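PDB 3IP1: scyllo-inosose 3-dehydrogenase from Thermotoga maritima, which catalyses the NAD(+)-dependent, zinc-dependent oxidation of scyllo-inosose to 3-dehydro-scyllo-inosose, probably as a step in myo-inositol degradation. Local coordinates for residues R38-R43 against A75-E80; M130-H135 against D168-W173; A254-A259 against M363-S368; V303-R308 against G328-V333. All coordinates share one frame; numbering follows the deposited sequence.

Contact 1: R38-R43 against A75-E80; sequences RYPEVR and AQTDEE
The side chain of R38 makes the polar half of this contact. From CB it sets out with CG anti to the backbone N (chi1 -154°), then runs extended to NE. CG lies over one face of the neighbouring Y39 ring, offset toward the rim. R38 CG and CD both pass 3.9 Å from the backbone O of E80. R38 NE then donates to E80 O at 2.8 Å, nearly along the C=O axis. R38 CZ comes within 3.4 Å of E80 O. At the tip, R38 NH2 donates to E80 O at 3.1 Å, this time on a lone pair in the carbonyl plane. The guanidinium thus grips one atom side-on, and that oxygen lies in the guanidinium plane. Y39 OH sits over the centre of one guanidinium face. NH1 of R38 forms a salt bridge with D13.

Further along, P40 points toward 75-80. P40 CG touches A75 O at 3.7 Å and also meets the methyl group of T77. A water donates to P40 O and to A75 O and so links the two backbones. V42 CG2 touches A75 CB at 3.7 Å. In the 75-80 loop, D78 OD1 accepts from E80 N in an Asx turn. The carboxylates of D78 and E80 both form salt bridges with R15. The contact lies at the surface and joins the corner between strands 37-38 and 40-47 to the loop after helix 69-75. R38 bonds to a backbone carbonyl, so this tie should depend little on the ionisation of the E80 side chain.

Contact 2: M130-H135 against D168-W173; sequences MLWCGH and DAKYAW. With CD (cadmium ion), chain E.
The Y171 ring is covered on both faces. L131 CD2 lies over one, 3.9 Å from the ring centroid in a CH-pi contact, and K170 CG lies over the other. W132 O sits at the ring edge, in plane. The W132 indole receives Y171 CE1 over one face. This is a T-shaped pair: the Y171 edge points at the W132 face, with the planes at 82° and the centroid of the five-membered ring 5.0 Å from that of Y171. K170 runs extended beyond CG, and its CE makes an off-centre CH-pi contact with the six-membered ring of W132. E128 holds W132 NE1.

The polar tips reach the backbone just beside the metal. Y171 OH donates to W132 O at 2.6 Å, and K170 NZ donates to C133 O at 3.0 Å. Both donors stand above the carbonyl planes. C133 opens the four-cysteine structural metal site of zinc-containing alcohol dehydrogenases, completed by C136, C139 and C147. Here the site holds cadmium, with C133 SG 2.5 Å from CD. C133 SG also accepts from H135 N at 3.3 Å, close to straight. The positive K170 amine probably draws some electron density from the C133 carbonyl. K170 also packs on H135 of a second subunit.

Contact 3: A254-A259 against M363-S368; sequences AKELGA and MTKIIS
Residues 254-257 are the last turn of helix 248-257. G258 then leaves the helix with positive phi (117°), and the bonds from A259 N to A254 O and from G258 N to K255 O close a Schellman motif. Opposite it, 364-366 form a short 3-10 turn. I366 N bonds to M363 O, and I367 N to T364 O. The backbones stay well apart, with E256 CA and K365 CA 7.9 Å from each other, so side chains fill the gap. No hydrogen bond crosses it.

L257 carries the apolar part. Its CG stands anti to the carbonyl carbon, and its CD1 meets I366 CG2 at 3.7 Å. These two side chains cross at about a right angle. The selenomethionine M363 comes up with its CE 4.4 Å from L257 CD1. Toward the outside, E256 and K365 cross obliquely. E256 OE2 rests 3.4 Å from K365 CD, against the aliphatic chain. K365 bends at chi4 (90°), and its NZ stays 5.3 Å from E256 OE2. The opposite charges may attract each other, but they form no salt bridge.

L227 of helix 224-235 also touches L257, and L193 touches both M363 and I366. The helix end belongs to the Rossmann-type NAD-binding domain. The contact packs the C-terminal end of a Rossmann helix against the turn that leads from helix 349-358 back to strand 369-371 of the catalytic part.

Contact 4: V303-R308 against G328-V333; sequences VIWRAR and GEVFQV
W305 holds its CG anti to the backbone N (chi1 -176°), with chi2 at -102°, swinging the indole across to helix 328-333. V330 has CG1 anti to its own backbone N, where it meets I304, and CG2 beside that N, where it meets the indole. I304 has CG1 anti to the carbonyl carbon and an extended end (chi2 172°), which carries CD1 to the ring of F331.

The six-membered part of the indole does the touching. CE3 of W305 lies 3.8 Å from V330 CG2, and V330 CA sits at the ring edge. The next atom, W305 CZ3, meets V333 CB at 3.7 Å. At the far tip, W305 CH2 is 3.7 Å from E329 OE2. E329 CG also lies against this end of the ring. On the inner side, I304 CG2 packs 3.8 Å from V330 CG1. I304 CD1 reaches F331 CZ at 4.0 Å. No hydrogen bond joins the two segments. The contact rests mainly on van der Waals packing, with W305 burying the largest area.

I304 also packs on F286 of strand 285-288, and F331 folds back onto W297 and E301 of helix 293-306. Helix 328-333 precedes strand 337-340, an outermost strand of the parallel Rossmann sheet within this chain. Q332 of the helix donates hydrogen bonds through NE2 to the backbone O of I316 and of A318 of a third subunit.

The four contacts are separate; none touches another. Contacts 1 and 2 belong to the catalytic part of the chain, and contact 4 to the Rossmann part. Contact 3 joins a Rossmann helix end to the turn leading back into the catalytic part. Its I366 side chain lies about 10 Å from a bound cadmium and about 8 Å from that of E98, a ligand of the first metal site. Contact 2 supplies C133, one of the four cysteines of the second metal site. Contacts 2 and 3 lie on opposite sides of the chain's centre, their centres 29 Å apart. Contact 4 is remote from the annotated sites, its centre 43 Å from that of contact 1. Contacts 2 and 4 both meet other subunits.

Contact 1: R38-R43 against A75-E80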
# COMPACT_ATOMS: atom_id res chain seq x y z
N ARG A 38 -19.43 2.09 -40.47
CA ARG A 38 -20.32 1.12 -41.11
C ARG A 38 -19.64 0.46 -42.32
O ARG A 38 -18.83 1.10 -43.01
CB ARG A 38 -21.56 1.87 -41.56
CG ARG A 38 -22.80 1.04 -41.66
CD ARG A 38 -23.98 1.96 -41.86
NE ARG A 38 -25.23 1.23 -41.83
CZ ARG A 38 -26.40 1.75 -42.20
NH1 ARG A 38 -26.46 3.00 -42.65
NH2 ARG A 38 -27.49 1.01 -42.13
N TYR A 39 -19.99 -0.80 -42.59
CA TYR A 39 -19.49 -1.58 -43.74
C TYR A 39 -17.96 -1.66 -43.80
O TYR A 39 -17.37 -1.31 -44.80
CB TYR A 39 -20.05 -1.05 -45.08
CG TYR A 39 -21.54 -0.71 -45.03
CD1 TYR A 39 -22.50 -1.71 -44.84
CD2 TYR A 39 -21.97 0.61 -45.15
CE1 TYR A 39 -23.87 -1.39 -44.78
CE2 TYR A 39 -23.33 0.93 -45.11
CZ TYR A 39 -24.26 -0.08 -44.91
OH TYR A 39 -25.58 0.25 -44.87
N PRO A 40 -17.32 -2.14 -42.72
CA PRO A 40 -15.86 -2.15 -42.73
C PRO A 40 -15.33 -3.15 -43.75
O PRO A 40 -15.99 -4.15 -44.03
CB PRO A 40 -15.52 -2.62 -41.32
CG PRO A 40 -16.71 -3.52 -40.95
CD PRO A 40 -17.88 -2.80 -41.52
N GLU A 41 -14.16 -2.87 -44.30
CA GLU A 41 -13.54 -3.82 -45.19
C GLU A 41 -12.03 -3.81 -44.99
O GLU A 41 -11.40 -2.76 -44.94
CB GLU A 41 -13.91 -3.51 -46.65
CG GLU A 41 -13.26 -4.51 -47.62
CD GLU A 41 -13.30 -4.06 -49.07
OE1 GLU A 41 -12.73 -4.79 -49.92
OE2 GLU A 41 -13.88 -2.99 -49.37
N VAL A 42 -11.45 -4.99 -44.87
CA VAL A 42 -10.04 -5.10 -44.58
C VAL A 42 -9.31 -5.61 -45.80
O VAL A 42 -9.63 -6.67 -46.30
CB VAL A 42 -9.79 -6.06 -43.39
CG1 VAL A 42 -8.29 -6.21 -43.13
CG2 VAL A 42 -10.52 -5.55 -42.13
N ARG A 43 -8.33 -4.86 -46.28
CA ARG A 43 -7.59 -5.25 -47.47
C ARG A 43 -6.09 -4.97 -47.36
O ARG A 43 -5.68 -3.99 -46.74
CB ARG A 43 -8.17 -4.57 -48.72
CG ARG A 43 -9.09 -5.46 -49.56
CD ARG A 43 -8.33 -6.16 -50.72
NE ARG A 43 -8.67 -5.62 -52.05
CZ ARG A 43 -7.92 -4.77 -52.76
NH1 ARG A 43 -6.75 -4.33 -52.32
NH2 ARG A 43 -8.36 -4.36 -53.94
N ALA A 75 -13.83 -5.34 -37.74
CA ALA A 75 -14.19 -5.75 -39.10
C ALA A 75 -15.48 -6.57 -39.15
O ALA A 75 -15.88 -7.03 -40.22
CB ALA A 75 -13.07 -6.54 -39.71
N GLN A 76 -16.09 -6.80 -37.99
CA GLN A 76 -17.34 -7.55 -37.89
C GLN A 76 -18.45 -6.53 -37.68
O GLN A 76 -18.23 -5.52 -37.02
CB GLN A 76 -17.29 -8.49 -36.71
CG GLN A 76 -18.52 -9.38 -36.55
CD GLN A 76 -18.27 -10.53 -35.58
OE1 GLN A 76 -17.22 -10.60 -34.94
NE2 GLN A 76 -19.20 -11.46 -35.51
N THR A 77 -19.63 -6.81 -38.21
CA THR A 77 -20.75 -5.87 -38.07
C THR A 77 -22.00 -6.46 -37.44
O THR A 77 -22.19 -7.67 -37.45
CB THR A 77 -21.19 -5.31 -39.43
OG1 THR A 77 -21.88 -6.33 -40.15
CG2 THR A 77 -19.99 -4.82 -40.25
N ASP A 78 -22.86 -5.60 -36.90
CA ASP A 78 -24.20 -6.02 -36.53
C ASP A 78 -25.07 -6.11 -37.78
O ASP A 78 -24.58 -5.91 -38.90
CB ASP A 78 -24.81 -5.07 -35.50
CG ASP A 78 -24.93 -3.64 -36.01
OD1 ASP A 78 -24.92 -3.44 -37.25
OD2 ASP A 78 -25.04 -2.73 -35.16
N GLU A 79 -26.35 -6.41 -37.59
CA GLU A 79 -27.29 -6.55 -38.71
C GLU A 79 -27.41 -5.32 -39.62
O GLU A 79 -27.76 -5.46 -40.79
CB GLU A 79 -28.67 -6.95 -38.19
CG GLU A 79 -28.69 -8.33 -37.55
CD GLU A 79 -30.09 -8.93 -37.47
OE1 GLU A 79 -31.11 -8.18 -37.46
OE2 GLU A 79 -30.16 -10.19 -37.41
N GLU A 80 -27.10 -4.15 -39.09
CA GLU A 80 -27.24 -2.90 -39.83
C GLU A 80 -25.91 -2.45 -40.41
O GLU A 80 -25.80 -1.32 -40.90
CB GLU A 80 -27.80 -1.78 -38.94
CG GLU A 80 -29.27 -1.93 -38.59
CD GLU A 80 -29.48 -2.86 -37.40
OE1 GLU A 80 -28.69 -2.78 -36.42
OE2 GLU A 80 -30.44 -3.68 -37.44
O HOH W 1 -14.87 -6.55 -42.78

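Contact 2: M130-H135 against D168-W173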
# COMPACT_ATOMS: atom_id res chain seq x y z
N MSE A 130 -0.96 1.68 -26.32
CA MSE A 130 -1.50 2.92 -25.76
C MSE A 130 -0.47 4.01 -25.95
O MSE A 130 0.55 4.02 -25.29
CB MSE A 130 -1.80 2.78 -24.26
CG MSE A 130 -2.72 1.62 -23.84
SE MSE A 130 -4.60 1.88 -24.35
CE MSE A 130 -5.14 2.99 -22.82
N LEU A 131 -0.72 4.93 -26.87
CA LEU A 131 0.24 5.98 -27.16
C LEU A 131 -0.05 7.21 -26.29
O LEU A 131 -0.67 8.18 -26.72
CB LEU A 131 0.28 6.28 -28.67
CG LEU A 131 0.21 5.04 -29.59
CD1 LEU A 131 0.04 5.43 -31.05
CD2 LEU A 131 1.39 4.03 -29.40
N TRP A 132 0.38 7.12 -25.02
CA TRP A 132 0.23 8.18 -24.02
C TRP A 132 1.09 9.41 -24.34
O TRP A 132 2.17 9.29 -24.94
CB TRP A 132 0.57 7.65 -22.62
CG TRP A 132 1.78 6.73 -22.60
CD1 TRP A 132 1.76 5.37 -22.73
CD2 TRP A 132 3.16 7.10 -22.46
NE1 TRP A 132 3.05 4.87 -22.68
CE2 TRP A 132 3.92 5.91 -22.51
CE3 TRP A 132 3.82 8.33 -22.28
CZ2 TRP A 132 5.31 5.91 -22.40
CZ3 TRP A 132 5.22 8.32 -22.15
CH2 TRP A 132 5.94 7.12 -22.22
N CYS A 133 0.62 10.59 -23.96
CA CYS A 133 1.28 11.85 -24.36
C CYS A 133 2.52 12.13 -23.51
O CYS A 133 3.51 12.64 -24.01
CB CYS A 133 0.30 13.04 -24.36
SG CYS A 133 -0.20 13.74 -22.73
N GLY A 134 2.48 11.77 -22.23
CA GLY A 134 3.61 12.02 -21.36
C GLY A 134 3.53 13.32 -20.59
O GLY A 134 4.32 13.53 -19.69
N HIS A 135 2.56 14.18 -20.91
CA HIS A 135 2.50 15.53 -20.32
C HIS A 135 1.20 15.90 -19.59
O HIS A 135 1.17 16.89 -18.82
CB HIS A 135 2.87 16.63 -21.35
CG HIS A 135 2.00 16.65 -22.58
ND1 HIS A 135 0.74 17.22 -22.59
CD2 HIS A 135 2.23 16.21 -23.84
CE1 HIS A 135 0.21 17.10 -23.80
NE2 HIS A 135 1.10 16.50 -24.58
N ASP A 168 7.14 6.10 -31.77
CA ASP A 168 8.08 6.79 -30.89
C ASP A 168 8.88 5.81 -30.03
O ASP A 168 8.34 4.82 -29.55
CB ASP A 168 7.37 7.77 -29.98
CG ASP A 168 8.33 8.76 -29.35
OD1 ASP A 168 9.12 8.37 -28.46
OD2 ASP A 168 8.30 9.93 -29.77
N ALA A 169 10.16 6.12 -29.84
CA ALA A 169 11.07 5.27 -29.08
C ALA A 169 10.55 4.99 -27.68
O ALA A 169 10.79 3.91 -27.13
CB ALA A 169 12.47 5.89 -29.01
N LYS A 170 9.82 5.95 -27.12
CA LYS A 170 9.34 5.86 -25.76
C LYS A 170 8.26 4.78 -25.58
O LYS A 170 7.94 4.43 -24.44
CB LYS A 170 8.85 7.23 -25.26
CG LYS A 170 7.41 7.58 -25.65
CD LYS A 170 7.13 9.07 -25.45
CE LYS A 170 5.65 9.34 -25.63
NZ LYS A 170 5.37 10.79 -25.43
N TYR A 171 7.72 4.24 -26.68
CA TYR A 171 6.81 3.07 -26.58
C TYR A 171 7.48 1.72 -26.77
O TYR A 171 6.86 0.69 -26.50
CB TYR A 171 5.62 3.19 -27.54
CG TYR A 171 4.92 4.52 -27.46
CD1 TYR A 171 4.35 4.95 -26.26
CD2 TYR A 171 4.84 5.35 -28.58
CE1 TYR A 171 3.71 6.18 -26.18
CE2 TYR A 171 4.20 6.59 -28.51
CZ TYR A 171 3.63 6.99 -27.30
OH TYR A 171 2.99 8.21 -27.19
N ALA A 172 8.72 1.71 -27.25
CA ALA A 172 9.40 0.44 -27.56
C ALA A 172 10.20 -0.11 -26.36
O ALA A 172 10.75 0.66 -25.59
CB ALA A 172 10.31 0.61 -28.79
N TRP A 173 10.24 -1.44 -26.24
CA TRP A 173 10.94 -2.15 -25.17
C TRP A 173 11.81 -3.25 -25.76
O TRP A 173 11.39 -4.00 -26.64
CB TRP A 173 9.94 -2.78 -24.19
CG TRP A 173 9.18 -1.76 -23.38
CD1 TRP A 173 7.95 -1.25 -23.66
CD2 TRP A 173 9.63 -1.12 -22.18
NE1 TRP A 173 7.59 -0.33 -22.69
CE2 TRP A 173 8.61 -0.24 -21.77
CE3 TRP A 173 10.80 -1.21 -21.41
CZ2 TRP A 173 8.71 0.54 -20.62
CZ3 TRP A 173 10.90 -0.42 -20.26
CH2 TRP A 173 9.86 0.43 -19.87
CD CD E . -1.14 11.88 -21.31

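Contact 3: A254-A259 against M363-S368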
# COMPACT_ATOMS: atom_id res chain seq x y z
N ALA A 254 -4.93 -23.69 -20.50
CA ALA A 254 -4.79 -23.25 -19.11
C ALA A 254 -4.00 -24.28 -18.27
O ALA A 254 -3.10 -23.91 -17.52
CB ALA A 254 -6.15 -22.95 -18.50
N LYS A 255 -4.33 -25.57 -18.41
CA LYS A 255 -3.56 -26.61 -17.73
C LYS A 255 -2.08 -26.58 -18.12
O LYS A 255 -1.21 -26.79 -17.29
CB LYS A 255 -4.12 -28.00 -18.00
CG LYS A 255 -5.40 -28.32 -17.23
CD LYS A 255 -5.58 -29.85 -17.13
CE LYS A 255 -6.30 -30.44 -18.34
NZ LYS A 255 -5.77 -31.79 -18.71
N GLU A 256 -1.81 -26.28 -19.38
CA GLU A 256 -0.47 -26.24 -19.88
C GLU A 256 0.29 -25.04 -19.32
O GLU A 256 1.52 -25.06 -19.22
CB GLU A 256 -0.51 -26.12 -21.39
CG GLU A 256 0.41 -27.05 -22.12
CD GLU A 256 0.42 -26.78 -23.61
OE1 GLU A 256 -0.64 -26.44 -24.18
OE2 GLU A 256 1.51 -26.90 -24.21
N LEU A 257 -0.45 -23.98 -19.01
CA LEU A 257 0.16 -22.76 -18.50
C LEU A 257 0.31 -22.79 -16.97
O LEU A 257 0.87 -21.88 -16.39
CB LEU A 257 -0.64 -21.54 -18.99
CG LEU A 257 -0.51 -21.33 -20.50
CD1 LEU A 257 -1.52 -20.31 -21.07
CD2 LEU A 257 0.93 -20.96 -20.88
N GLY A 258 -0.21 -23.84 -16.32
CA GLY A 258 -0.00 -24.01 -14.88
C GLY A 258 -1.24 -23.97 -14.01
O GLY A 258 -1.12 -24.07 -12.79
N ALA A 259 -2.43 -23.84 -14.60
CA ALA A 259 -3.67 -23.96 -13.82
C ALA A 259 -3.75 -25.31 -13.12
O ALA A 259 -3.45 -26.34 -13.71
CB ALA A 259 -4.89 -23.77 -14.69
N MSE A 363 4.56 -17.90 -23.22
CA MSE A 363 3.19 -17.68 -23.67
C MSE A 363 2.94 -18.18 -25.10
O MSE A 363 1.79 -18.21 -25.55
CB MSE A 363 2.82 -16.20 -23.56
CG MSE A 363 2.77 -15.67 -22.15
SE MSE A 363 1.40 -16.55 -21.10
CE MSE A 363 -0.13 -16.27 -22.25
N THR A 364 4.00 -18.56 -25.82
CA THR A 364 3.86 -18.98 -27.23
C THR A 364 3.01 -20.24 -27.37
O THR A 364 2.49 -20.52 -28.45
CB THR A 364 5.23 -19.18 -27.97
OG1 THR A 364 5.93 -20.31 -27.42
CG2 THR A 364 6.09 -17.92 -27.87
N LYS A 365 2.81 -20.95 -26.26
CA LYS A 365 1.94 -22.12 -26.23
C LYS A 365 0.52 -21.82 -26.71
O LYS A 365 -0.20 -22.72 -27.12
CB LYS A 365 1.89 -22.74 -24.83
CG LYS A 365 3.23 -23.21 -24.27
CD LYS A 365 3.00 -24.03 -23.01
CE LYS A 365 4.25 -24.80 -22.59
NZ LYS A 365 5.11 -24.00 -21.68
N ILE A 366 0.11 -20.56 -26.64
CA ILE A 366 -1.26 -20.21 -26.99
C ILE A 366 -1.47 -19.89 -28.47
O ILE A 366 -2.61 -19.76 -28.93
CB ILE A 366 -1.83 -19.06 -26.10
CG1 ILE A 366 -1.32 -17.69 -26.57
CG2 ILE A 366 -1.58 -19.37 -24.60
CD1 ILE A 366 -2.16 -16.52 -26.07
N ILE A 367 -0.38 -19.77 -29.22
CA ILE A 367 -0.49 -19.49 -30.65
C ILE A 367 -1.00 -20.75 -31.36
O ILE A 367 -0.33 -21.77 -31.37
CB ILE A 367 0.85 -18.98 -31.25
CG1 ILE A 367 1.25 -17.65 -30.58
CG2 ILE A 367 0.73 -18.79 -32.78
CD1 ILE A 367 2.68 -17.20 -30.87
N SER A 368 -2.20 -20.66 -31.92
CA SER A 368 -2.81 -21.78 -32.63
C SER A 368 -2.23 -21.94 -34.03
O SER A 368 -2.08 -23.06 -34.51
CB SER A 368 -4.32 -21.64 -32.70
OG SER A 368 -4.83 -21.30 -31.41

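Contact 4: V303-R308 against G328-V333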
# COMPACT_ATOMS: atom_id res chain seq x y z
N VAL A 303 -19.44 -17.44 -4.13
CA VAL A 303 -18.17 -17.92 -3.62
C VAL A 303 -17.60 -16.97 -2.55
O VAL A 303 -17.20 -17.42 -1.47
CB VAL A 303 -17.13 -18.13 -4.74
CG1 VAL A 303 -15.75 -18.35 -4.11
CG2 VAL A 303 -17.52 -19.33 -5.63
N ILE A 304 -17.58 -15.68 -2.84
CA ILE A 304 -17.01 -14.71 -1.91
C ILE A 304 -17.76 -14.83 -0.58
O ILE A 304 -17.15 -14.93 0.48
CB ILE A 304 -17.06 -13.26 -2.46
CG1 ILE A 304 -16.05 -13.08 -3.62
CG2 ILE A 304 -16.73 -12.27 -1.35
CD1 ILE A 304 -16.16 -11.69 -4.38
N TRP A 305 -19.09 -14.87 -0.66
CA TRP A 305 -19.96 -14.95 0.50
C TRP A 305 -19.68 -16.21 1.33
O TRP A 305 -19.45 -16.12 2.52
CB TRP A 305 -21.43 -14.93 0.08
CG TRP A 305 -22.38 -14.92 1.25
CD1 TRP A 305 -23.09 -15.99 1.74
CD2 TRP A 305 -22.71 -13.80 2.07
NE1 TRP A 305 -23.85 -15.58 2.82
CE2 TRP A 305 -23.64 -14.25 3.04
CE3 TRP A 305 -22.32 -12.45 2.08
CZ2 TRP A 305 -24.19 -13.40 4.01
CZ3 TRP A 305 -22.87 -11.60 3.03
CH2 TRP A 305 -23.79 -12.08 3.99
N ARG A 306 -19.68 -17.36 0.68
CA ARG A 306 -19.57 -18.64 1.38
C ARG A 306 -18.15 -19.02 1.81
O ARG A 306 -17.98 -19.82 2.75
CB ARG A 306 -20.18 -19.76 0.52
CG ARG A 306 -21.71 -19.67 0.40
CD ARG A 306 -22.27 -20.71 -0.57
NE ARG A 306 -21.85 -22.06 -0.17
CZ ARG A 306 -22.06 -23.16 -0.89
NH1 ARG A 306 -22.70 -23.08 -2.05
NH2 ARG A 306 -21.64 -24.33 -0.45
N ALA A 307 -17.14 -18.48 1.12
CA ALA A 307 -15.72 -18.69 1.46
C ALA A 307 -15.34 -18.19 2.85
O ALA A 307 -15.90 -17.22 3.36
CB ALA A 307 -14.81 -18.02 0.42
N ARG A 308 -14.36 -18.85 3.44
CA ARG A 308 -13.87 -18.43 4.74
C ARG A 308 -12.79 -17.35 4.64
O ARG A 308 -12.59 -16.57 5.59
CB ARG A 308 -13.35 -19.64 5.49
CG ARG A 308 -14.43 -20.71 5.62
CD ARG A 308 -14.06 -21.75 6.62
NE ARG A 308 -13.83 -21.17 7.94
CZ ARG A 308 -13.45 -21.87 9.00
NH1 ARG A 308 -13.27 -23.18 8.89
NH2 ARG A 308 -13.25 -21.27 10.16
N GLY A 328 -24.02 -5.07 -2.51
CA GLY A 328 -23.10 -4.36 -1.62
C GLY A 328 -22.72 -5.16 -0.39
O GLY A 328 -21.54 -5.24 -0.02
N GLU A 329 -23.73 -5.78 0.22
CA GLU A 329 -23.57 -6.52 1.48
C GLU A 329 -22.47 -7.57 1.42
O GLU A 329 -21.73 -7.77 2.39
CB GLU A 329 -24.89 -7.19 1.85
CG GLU A 329 -24.82 -8.12 3.07
CD GLU A 329 -26.18 -8.42 3.64
OE1 GLU A 329 -26.89 -7.45 3.98
OE2 GLU A 329 -26.54 -9.61 3.76
N VAL A 330 -22.38 -8.27 0.29
CA VAL A 330 -21.36 -9.29 0.11
C VAL A 330 -19.95 -8.72 0.34
O VAL A 330 -19.16 -9.29 1.09
CB VAL A 330 -21.47 -9.95 -1.27
CG1 VAL A 330 -20.21 -10.78 -1.58
CG2 VAL A 330 -22.80 -10.80 -1.36
N PHE A 331 -19.67 -7.58 -0.32
CA PHE A 331 -18.40 -6.86 -0.21
C PHE A 331 -18.14 -6.28 1.17
O PHE A 331 -17.01 -6.38 1.65
CB PHE A 331 -18.20 -5.87 -1.38
CG PHE A 331 -18.09 -6.57 -2.69
CD1 PHE A 331 -16.84 -6.88 -3.22
CD2 PHE A 331 -19.24 -7.07 -3.33
CE1 PHE A 331 -16.73 -7.64 -4.40
CE2 PHE A 331 -19.13 -7.83 -4.50
CZ PHE A 331 -17.87 -8.12 -5.03
N GLN A 332 -19.17 -5.75 1.83
CA GLN A 332 -19.03 -5.29 3.21
C GLN A 332 -18.69 -6.43 4.18
O GLN A 332 -17.73 -6.34 4.96
CB GLN A 332 -20.29 -4.59 3.67
CG GLN A 332 -20.54 -3.22 3.03
CD GLN A 332 -21.98 -2.73 3.25
OE1 GLN A 332 -22.90 -3.53 3.42
NE2 GLN A 332 -22.17 -1.42 3.22
N VAL A 333 -19.48 -7.49 4.12
CA VAL A 333 -19.39 -8.56 5.09
C VAL A 333 -18.13 -9.45 4.91
O VAL A 333 -17.61 -9.99 5.88
CB VAL A 333 -20.71 -9.39 5.13
CG1 VAL A 333 -20.60 -10.58 6.10
CG2 VAL A 333 -21.91 -8.51 5.56